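Local coordinates for protein vaginolysin (Gardnerella vaginalis, PDB 5IMY) that probably acts as a secreted cholesterol-dependent cytolysin, a toxin that binds cholesterol in host cell membranes and lyses them by forming pores, at residues 123-126 with 127-131; 332-335 with 336-339; 150-153 with 154-158; 141-144 with 145-149. All blocks are in the same frame, centred on the assembly; numbering follows the deposited sequence.

Interaction 1: residues 123-126 with 127-131; sequences PGFH and GGESA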
# COMPACT_ATOMS: atom_id res chain seq x y z
N PRO A 123 21.85 -20.22 43.38
CA PRO A 123 20.99 -21.02 44.25
C PRO A 123 21.80 -21.84 45.24
O PRO A 123 22.96 -22.20 44.98
CB PRO A 123 20.23 -21.92 43.27
CG PRO A 123 21.16 -22.09 42.14
CD PRO A 123 21.91 -20.79 42.02
N GLY A 124 21.18 -22.15 46.36
CA GLY A 124 21.88 -22.71 47.50
C GLY A 124 22.17 -21.61 48.50
O GLY A 124 21.34 -20.71 48.69
N PHE A 125 23.33 -21.67 49.15
CA PHE A 125 23.78 -20.59 50.03
C PHE A 125 22.86 -20.39 51.22
O PHE A 125 21.69 -20.80 51.20
CB PHE A 125 23.89 -19.28 49.25
CG PHE A 125 25.19 -19.10 48.51
CD1 PHE A 125 26.39 -19.40 49.12
CD2 PHE A 125 25.20 -18.62 47.21
CE1 PHE A 125 27.59 -19.23 48.45
CE2 PHE A 125 26.39 -18.45 46.54
CZ PHE A 125 27.59 -18.76 47.16
N HIS A 126 23.38 -19.75 52.27
CA HIS A 126 22.59 -19.28 53.39
C HIS A 126 22.75 -17.77 53.50
O HIS A 126 23.60 -17.16 52.85
CB HIS A 126 23.00 -19.96 54.70
CG HIS A 126 23.11 -21.45 54.60
ND1 HIS A 126 24.26 -22.08 54.17
CD2 HIS A 126 22.22 -22.43 54.87
CE1 HIS A 126 24.07 -23.39 54.18
NE2 HIS A 126 22.84 -23.63 54.60
N GLY A 127 21.92 -17.16 54.34
CA GLY A 127 22.04 -15.74 54.61
C GLY A 127 23.46 -15.38 54.99
O GLY A 127 24.05 -16.02 55.87
N GLY A 128 24.03 -14.37 54.33
CA GLY A 128 25.40 -13.98 54.57
C GLY A 128 26.44 -14.80 53.84
O GLY A 128 27.59 -14.35 53.72
N GLU A 129 26.09 -15.99 53.36
CA GLU A 129 27.06 -16.84 52.68
C GLU A 129 27.33 -16.36 51.26
O GLU A 129 28.46 -16.46 50.77
CB GLU A 129 26.56 -18.29 52.64
CG GLU A 129 27.44 -19.28 53.38
CD GLU A 129 27.10 -20.72 53.05
OE1 GLU A 129 26.10 -20.95 52.33
OE2 GLU A 129 27.82 -21.63 53.51
N SER A 130 26.32 -15.82 50.58
CA SER A 130 26.44 -15.44 49.18
C SER A 130 27.06 -14.06 48.98
O SER A 130 27.12 -13.59 47.84
CB SER A 130 25.06 -15.48 48.51
OG SER A 130 24.30 -14.33 48.86
N ALA A 131 27.51 -13.41 50.05
CA ALA A 131 28.08 -12.08 49.96
C ALA A 131 29.52 -12.09 50.44
O ALA A 131 29.94 -12.95 51.22
CB ALA A 131 27.27 -11.06 50.77
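Glu-129 turns back round a tight bend and meets His-126 twice through a single carboxylate oxygen. The first polar contact runs from the backbone N of His-126 to OE1 of Glu-129 at 3.0 Å; the donor arrives on the anti side of the carboxylate and about 30° out of its plane. The second is a weak hydrogen bond from ND1 of His-126 to the same OE1, 2.8 Å long. Here the two side chains run side by side in one direction, with the carboxylate at the edge of the imidazole. The negative charge so near would probably favour a protonated ring.

The backbone bond is separate: Glu-129 N donates to His-126 O at 2.8 Å. It closes a type II beta-turn with Gly-127 and Gly-128 at its corners; the third position, with its positive phi (82° at Gly-128), is commonly glycine.

Apolar contact falls to Phe-125. Its CG lies beside the backbone N (chi1 -84°), which presents one ring face to Ser-130, and CB of Ser-130 stands 3.8 Å from the centroid of the Phe-125 ring in a CH-pi contact. A polar atom borders the same ring: OE1 of Glu-129 lies at its edge, near the ring plane, 3.6 Å from CD1 of Phe-125.

The bend links strands 116-120 and 131-134 and lies against helix 139-158. From that helix Tyr-157 OH bonds to Glu-129 OE1 and Lys-152 NZ to Glu-129 O, the Trp-153 ring meets Phe-125, and on the sheet side the backbone of Ser-130 pairs with Val-120.

Interaction 2: residues 332-335 with 336-339; sequences LIQE and GANL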
# COMPACT_ATOMS: atom_id res chain seq x y z
N LEU A 332 24.41 -24.03 19.40
CA LEU A 332 25.15 -23.05 20.19
C LEU A 332 24.35 -22.59 21.40
O LEU A 332 24.93 -22.31 22.46
CB LEU A 332 25.53 -21.85 19.32
CG LEU A 332 26.48 -22.14 18.16
CD1 LEU A 332 26.61 -20.93 17.26
CD2 LEU A 332 27.84 -22.59 18.66
N ILE A 333 23.02 -22.51 21.28
CA ILE A 333 22.19 -22.14 22.42
C ILE A 333 22.28 -23.19 23.50
O ILE A 333 22.59 -22.90 24.66
CB ILE A 333 20.73 -21.93 21.97
CG1 ILE A 333 20.63 -20.87 20.87
CG2 ILE A 333 19.85 -21.55 23.15
CD1 ILE A 333 21.36 -19.57 21.17
N GLN A 334 22.02 -24.45 23.15
CA GLN A 334 21.93 -25.52 24.14
C GLN A 334 23.28 -25.89 24.73
O GLN A 334 23.32 -26.59 25.75
CB GLN A 334 21.29 -26.75 23.51
CG GLN A 334 20.36 -27.51 24.45
CD GLN A 334 19.19 -26.66 24.92
OE1 GLN A 334 18.76 -25.74 24.22
NE2 GLN A 334 18.69 -26.95 26.11
N GLU A 335 24.39 -25.44 24.14
CA GLU A 335 25.70 -25.68 24.75
C GLU A 335 25.91 -24.78 25.96
O GLU A 335 26.63 -25.17 26.89
CB GLU A 335 26.80 -25.46 23.71
CG GLU A 335 28.21 -25.28 24.30
CD GLU A 335 29.25 -26.15 23.61
OE1 GLU A 335 28.95 -27.34 23.35
OE2 GLU A 335 30.37 -25.65 23.35
N GLY A 336 25.30 -23.60 25.98
CA GLY A 336 25.49 -22.67 27.08
C GLY A 336 24.24 -22.47 27.91
O GLY A 336 24.10 -21.44 28.58
N ALA A 337 23.33 -23.43 27.87
CA ALA A 337 22.12 -23.34 28.68
C ALA A 337 22.41 -23.53 30.17
O ALA A 337 21.63 -23.05 31.00
CB ALA A 337 21.10 -24.38 28.23
N ASN A 338 23.51 -24.20 30.51
CA ASN A 338 23.83 -24.50 31.89
C ASN A 338 25.31 -24.25 32.12
O ASN A 338 26.10 -24.12 31.18
CB ASN A 338 23.49 -25.96 32.24
CG ASN A 338 22.51 -26.58 31.28
OD1 ASN A 338 22.89 -27.07 30.21
ND2 ASN A 338 21.23 -26.55 31.64
N LEU A 339 25.68 -24.19 33.40
CA LEU A 339 27.08 -24.09 33.77
C LEU A 339 27.68 -25.49 33.77
O LEU A 339 27.22 -26.36 34.52
CB LEU A 339 27.25 -23.45 35.15
CG LEU A 339 26.73 -22.04 35.42
CD1 LEU A 339 25.21 -22.01 35.38
CD2 LEU A 339 27.24 -21.56 36.78
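Near the C-terminal end of helix 326-335, where the chain heads into the loop leading to strand 347-354, Gly-336 N closes a 3-10-type turn on Ile-333 O. The backbone N of Gly-336 donates to the carbonyl O of Ile-333 at 3.1 Å, with an N-H...O angle of 144°. This three-residue spacing is tighter than the alpha-helical step. The donor sits 52° out of the carbonyl plane, above it and not on a lone pair. An alpha-type bond is absent one residue further on, since Ala-337 N is 3.3 Å from Ile-333 O but badly angled for bonding.

Side chains add little. The chain of Gln-334 bends at chi2 (61°), which carries its amide end forward beside the methyl of Ala-337, with NE2 of Gln-334 4.1 Å from CB of Ala-337. The same methyl lies 4.0 Å from Gln-334 O, so it rests against both the backbone and the amide of one residue.

Beyond the turn, Arg-263 NH1 bonds to Leu-332 O, Tyr-218 OH to Gly-336 O, and Gln-216 NE2 weakly to Ile-333 O, while the backbone of Ala-337 pairs with Ala-165. The chemistry is thus mostly that of carbonyl oxygens near a helix C-terminus, whose partial negative charge would suit a cationic partner such as Arg-263 and which take side-chain donors from elsewhere in the fold.

Interaction 3: residues 150-153 with 154-158; sequences VSKW and NAQYG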
# COMPACT_ATOMS: atom_id res chain seq x y z
N VAL A 150 32.36 -17.75 43.39
CA VAL A 150 31.97 -18.81 42.47
C VAL A 150 32.72 -20.09 42.80
O VAL A 150 32.15 -21.19 42.81
CB VAL A 150 32.20 -18.37 41.01
CG1 VAL A 150 31.65 -19.42 40.05
CG2 VAL A 150 31.55 -17.01 40.75
N SER A 151 34.02 -19.97 43.09
CA SER A 151 34.81 -21.13 43.47
C SER A 151 34.26 -21.79 44.73
O SER A 151 34.26 -23.02 44.85
CB SER A 151 36.27 -20.72 43.68
OG SER A 151 36.95 -21.64 44.51
N LYS A 152 33.76 -20.99 45.68
CA LYS A 152 33.18 -21.56 46.89
C LYS A 152 31.83 -22.20 46.61
O LYS A 152 31.51 -23.25 47.18
CB LYS A 152 33.05 -20.48 47.96
CG LYS A 152 32.39 -20.96 49.25
CD LYS A 152 32.26 -19.86 50.28
CE LYS A 152 31.37 -18.73 49.78
NZ LYS A 152 30.95 -17.82 50.88
N TRP A 153 31.03 -21.59 45.73
CA TRP A 153 29.74 -22.17 45.39
C TRP A 153 29.91 -23.48 44.62
O TRP A 153 29.22 -24.46 44.91
CB TRP A 153 28.92 -21.17 44.56
CG TRP A 153 27.53 -21.64 44.26
CD1 TRP A 153 26.42 -21.43 45.02
CD2 TRP A 153 27.11 -22.40 43.12
NE1 TRP A 153 25.32 -22.00 44.42
CE2 TRP A 153 25.72 -22.61 43.25
CE3 TRP A 153 27.76 -22.92 42.00
CZ2 TRP A 153 24.98 -23.31 42.31
CZ3 TRP A 153 27.02 -23.62 41.06
CH2 TRP A 153 25.65 -23.81 41.23
N ASN A 154 30.83 -23.51 43.65
CA ASN A 154 31.04 -24.72 42.87
C ASN A 154 31.48 -25.89 43.75
O ASN A 154 31.17 -27.05 43.44
CB ASN A 154 32.08 -24.47 41.78
CG ASN A 154 31.57 -23.52 40.70
OD1 ASN A 154 30.37 -23.39 40.49
ND2 ASN A 154 32.50 -22.86 40.02
N ALA A 155 32.21 -25.61 44.83
CA ALA A 155 32.69 -26.68 45.70
C ALA A 155 31.61 -27.17 46.65
O ALA A 155 31.53 -28.37 46.93
CB ALA A 155 33.92 -26.20 46.48
N GLN A 156 30.77 -26.27 47.15
CA GLN A 156 29.74 -26.64 48.11
C GLN A 156 28.44 -27.07 47.45
O GLN A 156 27.73 -27.92 48.00
CB GLN A 156 29.45 -25.47 49.06
CG GLN A 156 30.56 -25.15 50.04
CD GLN A 156 30.14 -24.14 51.09
OE1 GLN A 156 28.95 -23.97 51.35
NE2 GLN A 156 31.11 -23.46 51.69
N TYR A 157 28.10 -26.50 46.29
CA TYR A 157 26.81 -26.76 45.66
C TYR A 157 26.91 -27.08 44.17
O TYR A 157 25.88 -27.33 43.55
CB TYR A 157 25.88 -25.55 45.85
CG TYR A 157 25.77 -25.10 47.29
CD1 TYR A 157 24.90 -25.73 48.17
CD2 TYR A 157 26.52 -24.03 47.76
CE1 TYR A 157 24.80 -25.32 49.49
CE2 TYR A 157 26.42 -23.61 49.07
CZ TYR A 157 25.56 -24.26 49.93
OH TYR A 157 25.46 -23.84 51.24
N GLY A 158 28.11 -27.07 43.59
CA GLY A 158 28.27 -27.44 42.20
C GLY A 158 27.70 -28.81 41.91
O GLY A 158 26.84 -28.96 41.03
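Tyr-157 lies across Trp-153 one helical turn on, and its CB rests over the indole: Tyr-157 CB is 4.0 Å from the centroid of the five-membered ring of Trp-153, over the face, a CH-pi contact. The two rings meet obliquely, their planes 37° apart, and CD1 of Trp-153 touches CD2 of Tyr-157 at 3.8 Å. With CG of Trp-153 anti to N, chi1 -175° swings the indole outward from the helix, where CB of Tyr-157 covers one face of its five-membered ring.

At the edge of the six-membered ring the indole meets Asn-154, whose OD1 approaches CE3 of Trp-153 edge-on, 3.1 Å away and in the ring plane. The amide and ring planes are 72° apart. This OD1 is buried with no polar partner anywhere in the model, which leaves the aromatic edge as its neighbour. The amide nitrogen of Asn-154 instead lies alongside Val-150, with ND2 3.5 Å from CG1 of Val-150.

The backbone fixes these groups. Asn-154 N bonds to Val-150 O at 2.8 Å, and Tyr-157 N to Trp-153 O at 2.7 Å. Farther out, the 123-131 loop takes the polar ends of Lys-152 and Tyr-157 through Glu-129, and Pro-123 O receives Trp-153 NE1 at a modelled distance too short to be trusted.

Besides Tyr-157 N, the carbonyl O of Trp-153 takes a weak bond from Gly-158 N at 3.1 Å. That five-residue step is the widened pi-type turn often found at the C-terminal end of an alpha-helix.

Interaction 4: residues 141-144 with 145-149; sequences SVTS and AVNGL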
# COMPACT_ATOMS: atom_id res chain seq x y z
N SER A 141 40.69 -6.42 42.59
CA SER A 141 40.21 -6.80 43.91
C SER A 141 38.77 -7.30 43.84
O SER A 141 38.39 -8.21 44.59
CB SER A 141 40.31 -5.61 44.87
OG SER A 141 39.79 -5.94 46.14
N VAL A 142 37.96 -6.71 42.97
CA VAL A 142 36.59 -7.17 42.81
C VAL A 142 36.54 -8.46 41.99
O VAL A 142 35.77 -9.37 42.30
CB VAL A 142 35.74 -6.05 42.17
CG1 VAL A 142 34.37 -6.58 41.76
CG2 VAL A 142 35.58 -4.89 43.15
N THR A 143 37.35 -8.55 40.94
CA THR A 143 37.38 -9.77 40.14
C THR A 143 37.80 -10.96 40.99
O THR A 143 37.16 -12.02 40.97
CB THR A 143 38.32 -9.61 38.95
OG1 THR A 143 37.82 -8.58 38.08
CG2 THR A 143 38.45 -10.91 38.16
N SER A 144 38.89 -10.81 41.75
CA SER A 144 39.33 -11.89 42.64
C SER A 144 38.24 -12.24 43.65
O SER A 144 38.02 -13.42 43.94
CB SER A 144 40.62 -11.48 43.34
OG SER A 144 40.69 -12.05 44.64
N ALA A 145 37.56 -11.23 44.18
CA ALA A 145 36.46 -11.49 45.11
C ALA A 145 35.36 -12.30 44.44
O ALA A 145 34.83 -13.25 45.03
CB ALA A 145 35.91 -10.18 45.67
N VAL A 146 34.99 -11.93 43.22
CA VAL A 146 33.98 -12.69 42.48
C VAL A 146 34.46 -14.12 42.26
O VAL A 146 33.77 -15.09 42.59
CB VAL A 146 33.63 -11.99 41.16
CG1 VAL A 146 32.87 -12.93 40.22
CG2 VAL A 146 32.81 -10.74 41.42
N ASN A 147 35.66 -14.27 41.68
CA ASN A 147 36.21 -15.60 41.43
C ASN A 147 36.30 -16.43 42.70
O ASN A 147 36.35 -17.66 42.62
CB ASN A 147 37.58 -15.48 40.77
CG ASN A 147 37.51 -14.86 39.39
OD1 ASN A 147 36.44 -14.78 38.79
ND2 ASN A 147 38.66 -14.45 38.87
N GLY A 148 36.34 -15.79 43.88
CA GLY A 148 36.38 -16.53 45.12
C GLY A 148 35.01 -17.02 45.57
O GLY A 148 34.91 -18.05 46.24
N LEU A 149 33.95 -16.29 45.23
CA LEU A 149 32.60 -16.71 45.58
C LEU A 149 32.13 -17.86 44.70
O LEU A 149 31.56 -18.83 45.19
CB LEU A 149 31.64 -15.53 45.46
CG LEU A 149 31.10 -15.01 46.79
CD1 LEU A 149 32.24 -14.60 47.69
CD2 LEU A 149 30.15 -13.86 46.55
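Asn-147 N donates to Thr-143 O, 2.8 Å away with an N-H...O angle of 179°. The preceding bond, from Val-146 N to Val-142 O, is equally short at 2.8 Å. Ala-145 N reaches Ser-141 O at 3.2 Å, and Gly-148 N makes only a weak bond to Ser-144 O at 2.9 Å. All four join residues four apart, the signature of a regular alpha-helix, here the front half of helix 139-158.

The helix has two unlike faces. On the polar one, Thr-143 and Asn-147 lie side by side, pointing the same way. The methyl of Thr-143 sits anti to its own backbone N, while OG1 (chi1 -64°) stands next to that N and is held by Lys-139 O, one turn earlier. This division leaves CG2 of Thr-143 to touch ND2 of Asn-147 at 3.6 Å. CG of Asn-147 also lies 3.3 Å from Thr-143 O, so the amide folds back over the carbonyl that its own N-H bonds.

The buried face is apolar and is formed by Val-142, Val-146 and Leu-149. Val-142 and Val-146 lie one turn apart, with CG1 of Val-142 a loose 4.5 Å from CG2 of Val-146. Ala-145, less deeply placed, packs its small methyl against the helix backbone, CB of Ala-145 being 3.3 Å from Ser-141 O. Outward from here Val-142 packs on Leu-118 and Pro-137, Ala-145 on Val-134, and Leu-149 on Val-120 and Val-132.

Overall arrangement
Along the chain the order is interaction 1, then 4, then 3, and much later 2. Interactions 4 and 3 are consecutive parts of helix 139-158, their centres about 13 Å apart. The loop of interaction 1 has its centre about 11 Å from that of interaction 3 and about 15 Å from that of interaction 4, and it touches both. The strands it connects also pack on the helix through Val-120, Val-132 and Val-134, so loop, strands and helix make one packed unit. Interaction 2 touches none of the others; its centre is about 19 Å from that of interaction 3, with nearest atoms about 5 Å apart. It leads into strand 347-354, which belongs to the same antiparallel sheet as strands 116-120 and 131-134.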